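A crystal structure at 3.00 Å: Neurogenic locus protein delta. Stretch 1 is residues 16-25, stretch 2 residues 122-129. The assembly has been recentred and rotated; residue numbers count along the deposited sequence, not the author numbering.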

# COMPACT_ATOMS: atom_id res chain seq x y z
N GLY A 16 -14.32 4.01 -27.10
CA GLY A 16 -13.05 4.56 -27.51
C GLY A 16 -13.10 6.06 -27.72
O GLY A 16 -12.63 6.56 -28.74
N ARG A 17 -13.66 6.78 -26.76
CA ARG A 17 -13.91 8.21 -26.89
C ARG A 17 -13.02 9.01 -25.95
O ARG A 17 -12.19 8.47 -25.22
CB ARG A 17 -15.39 8.51 -26.66
CG ARG A 17 -16.29 7.93 -27.74
CD ARG A 17 -17.74 8.36 -27.59
NE ARG A 17 -18.59 7.73 -28.59
CZ ARG A 17 -18.75 8.19 -29.83
NH1 ARG A 17 -18.14 9.28 -30.24
NH2 ARG A 17 -19.55 7.53 -30.66
N ASP A 18 -13.22 10.32 -25.96
CA ASP A 18 -12.33 11.29 -25.35
C ASP A 18 -13.06 12.05 -24.24
O ASP A 18 -14.28 11.99 -24.11
CB ASP A 18 -11.79 12.26 -26.41
CG ASP A 18 -10.58 13.06 -25.94
OD1 ASP A 18 -10.46 13.31 -24.72
OD2 ASP A 18 -9.76 13.44 -26.80
N ASN A 19 -12.27 12.77 -23.44
CA ASN A 19 -12.85 13.65 -22.42
C ASN A 19 -13.74 14.71 -23.03
O ASN A 19 -14.73 15.13 -22.42
CB ASN A 19 -11.73 14.31 -21.61
CG ASN A 19 -12.17 14.72 -20.22
OD1 ASN A 19 -13.37 14.79 -19.93
ND2 ASN A 19 -11.21 15.00 -19.35
N GLU A 20 -13.42 15.16 -24.24
CA GLU A 20 -14.20 16.17 -24.94
C GLU A 20 -15.29 15.57 -25.83
O GLU A 20 -16.02 16.32 -26.48
CB GLU A 20 -13.28 17.05 -25.79
CG GLU A 20 -12.45 16.28 -26.81
CD GLU A 20 -11.44 17.16 -27.52
OE1 GLU A 20 -11.53 18.40 -27.39
OE2 GLU A 20 -10.55 16.61 -28.20
N GLY A 21 -15.42 14.24 -25.86
CA GLY A 21 -16.46 13.56 -26.60
C GLY A 21 -15.98 12.88 -27.87
O GLY A 21 -16.56 11.87 -28.28
N ARG A 22 -14.93 13.41 -28.50
CA ARG A 22 -14.41 12.85 -29.74
C ARG A 22 -13.78 11.48 -29.45
O ARG A 22 -13.80 10.98 -28.33
CB ARG A 22 -13.42 13.83 -30.37
CG ARG A 22 -13.08 13.54 -31.84
CD ARG A 22 -12.27 14.67 -32.46
NE ARG A 22 -11.22 14.16 -33.33
CZ ARG A 22 -11.11 14.44 -34.62
NH1 ARG A 22 -11.98 15.23 -35.23
NH2 ARG A 22 -10.11 13.92 -35.32
N CYS A 23 -13.23 10.86 -30.48
CA CYS A 23 -12.61 9.55 -30.36
C CYS A 23 -11.09 9.68 -30.34
O CYS A 23 -10.52 10.60 -30.94
CB CYS A 23 -13.05 8.63 -31.49
SG CYS A 23 -14.76 8.08 -31.32
N CYS A 24 -10.44 8.74 -29.66
CA CYS A 24 -8.99 8.78 -29.51
C CYS A 24 -8.29 8.59 -30.85
O CYS A 24 -7.28 9.24 -31.13
CB CYS A 24 -8.54 7.71 -28.52
SG CYS A 24 -9.70 7.44 -27.16
N SER A 25 -8.82 7.70 -31.70
CA SER A 25 -8.21 7.47 -33.00
C SER A 25 -8.53 8.59 -33.99
O SER A 25 -7.77 8.82 -34.93
CB SER A 25 -8.66 6.12 -33.57
OG SER A 25 -7.84 5.72 -34.65
N THR A 122 4.52 10.90 -30.82
CA THR A 122 3.25 10.23 -30.55
C THR A 122 2.12 11.25 -30.40
O THR A 122 2.34 12.46 -30.31
CB THR A 122 3.35 9.36 -29.30
OG1 THR A 122 3.86 10.14 -28.21
CG2 THR A 122 4.28 8.18 -29.54
N ASN A 123 0.90 10.74 -30.36
CA ASN A 123 -0.30 11.54 -30.18
C ASN A 123 -0.99 11.12 -28.89
O ASN A 123 -1.29 9.94 -28.70
CB ASN A 123 -1.26 11.38 -31.36
CG ASN A 123 -2.45 12.32 -31.28
OD1 ASN A 123 -2.30 13.50 -30.96
ND2 ASN A 123 -3.64 11.81 -31.57
N LYS A 124 -1.24 12.09 -28.01
CA LYS A 124 -1.82 11.82 -26.70
C LYS A 124 -3.07 12.67 -26.50
O LYS A 124 -3.11 13.83 -26.90
CB LYS A 124 -0.81 12.08 -25.58
CG LYS A 124 -0.29 13.51 -25.54
CD LYS A 124 0.63 13.74 -24.36
CE LYS A 124 1.00 15.21 -24.25
NZ LYS A 124 2.04 15.44 -23.21
N LEU A 125 -4.08 12.07 -25.87
CA LEU A 125 -5.33 12.75 -25.55
C LEU A 125 -5.78 12.32 -24.16
O LEU A 125 -5.83 11.12 -23.88
CB LEU A 125 -6.42 12.45 -26.57
CG LEU A 125 -6.15 12.79 -28.04
CD1 LEU A 125 -7.27 12.24 -28.92
CD2 LEU A 125 -6.01 14.29 -28.23
N LEU A 126 -6.09 13.29 -23.30
CA LEU A 126 -6.56 12.99 -21.95
C LEU A 126 -7.97 12.42 -22.00
O LEU A 126 -8.89 13.08 -22.48
CB LEU A 126 -6.51 14.25 -21.09
CG LEU A 126 -7.23 14.18 -19.74
CD1 LEU A 126 -6.52 13.23 -18.79
CD2 LEU A 126 -7.36 15.56 -19.13
N ILE A 127 -8.14 11.21 -21.48
CA ILE A 127 -9.45 10.55 -21.49
C ILE A 127 -10.28 10.95 -20.28
O ILE A 127 -11.43 11.37 -20.41
CB ILE A 127 -9.28 9.02 -21.58
CG1 ILE A 127 -8.19 8.65 -22.58
CG2 ILE A 127 -10.59 8.37 -21.96
CD1 ILE A 127 -7.86 7.17 -22.58
N GLN A 128 -9.72 10.81 -19.08
CA GLN A 128 -10.46 11.09 -17.86
C GLN A 128 -9.50 11.52 -16.77
O GLN A 128 -8.34 11.07 -16.73
CB GLN A 128 -11.28 9.88 -17.40
CG GLN A 128 -12.22 10.17 -16.23
CD GLN A 128 -12.94 8.93 -15.74
OE1 GLN A 128 -12.99 7.91 -16.43
NE2 GLN A 128 -13.49 9.01 -14.54
N ARG A 129 -9.98 12.38 -15.87
CA ARG A 129 -9.21 12.84 -14.72
C ARG A 129 -10.10 12.77 -13.48
O ARG A 129 -11.25 13.21 -13.51
CB ARG A 129 -8.70 14.26 -14.92
CG ARG A 129 -7.95 14.83 -13.74
CD ARG A 129 -7.77 16.33 -13.88
NE ARG A 129 -7.16 16.68 -15.15
CZ ARG A 129 -5.89 17.03 -15.31
NH1 ARG A 129 -5.06 17.09 -14.28
NH2 ARG A 129 -5.44 17.30 -16.53

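A loop can pack closely against a strand without forming a single hydrogen bond to it, and in such contacts the side-chain rotamers carry much of the explanation. The contact between residues 16-25 and 122-129 of this delta protein is a compact example. It buries 370 Å², and its two parts come together across at least 99 residues of sequence.

The loop supplies its own scaffold. A type I turn runs from Asp18 to Gly21 and is closed by Gly21 N donating to Asp18 O at 3.1 Å, while Cys24 N donates to Gly16 O at 3.2 Å and draws the two arms together. Gly21, with phi at 106° and psi at -30°, adopts a backbone in which a CB would be jammed against the carbonyl of Glu20. The backbone amides used in these bonds serve the loop's own fold, not the strand.

Asp18 shows how a rotamer can redirect a residue. Its CA-to-CB bond runs sideways to the strand, yet with chi1 in t the carboxylate reaches it: OD2 lies 3.5 Å from CB of Leu125, and OD1 only 2.7 Å from O of Leu126. The latter pair is two acceptors, so its closeness is not evidence of a hydrogen bond; at 3.00 Å resolution such a short distance also deserves caution.

Asn19 starts from a different orientation. Its CB points toward the strand and sits 3.2 Å from both Leu126 O and Ile127 O, placing the root of the side chain against the backbone. With chi1 again t, ND2 extends to 3.9 Å from CD2 of Leu126, a van der Waals approach of an amide to a methyl group. Asn19 N is 3.4 Å from Ile127 O, but the angle is too poor for a hydrogen bond, even though the CA atoms of Asn19 and Ile127 are just 4.7 Å apart.

On the strand, Leu125 points toward the loop and adopts the m, t rotamer common for leucine. This carries CD1 to 3.7 Å from Cys24 O and 4.2 Å from Cys23 O, so the methyl packs against loop backbone while CB meets Asp18. Ile127 makes the complementary point: its CA-to-CB bond leads away, but the branch at CB lets CG2 come within 3.6 Å of Arg17 O. Direction at CB therefore does not by itself decide contact; backbone position, branching and chi angles together determine which atoms meet.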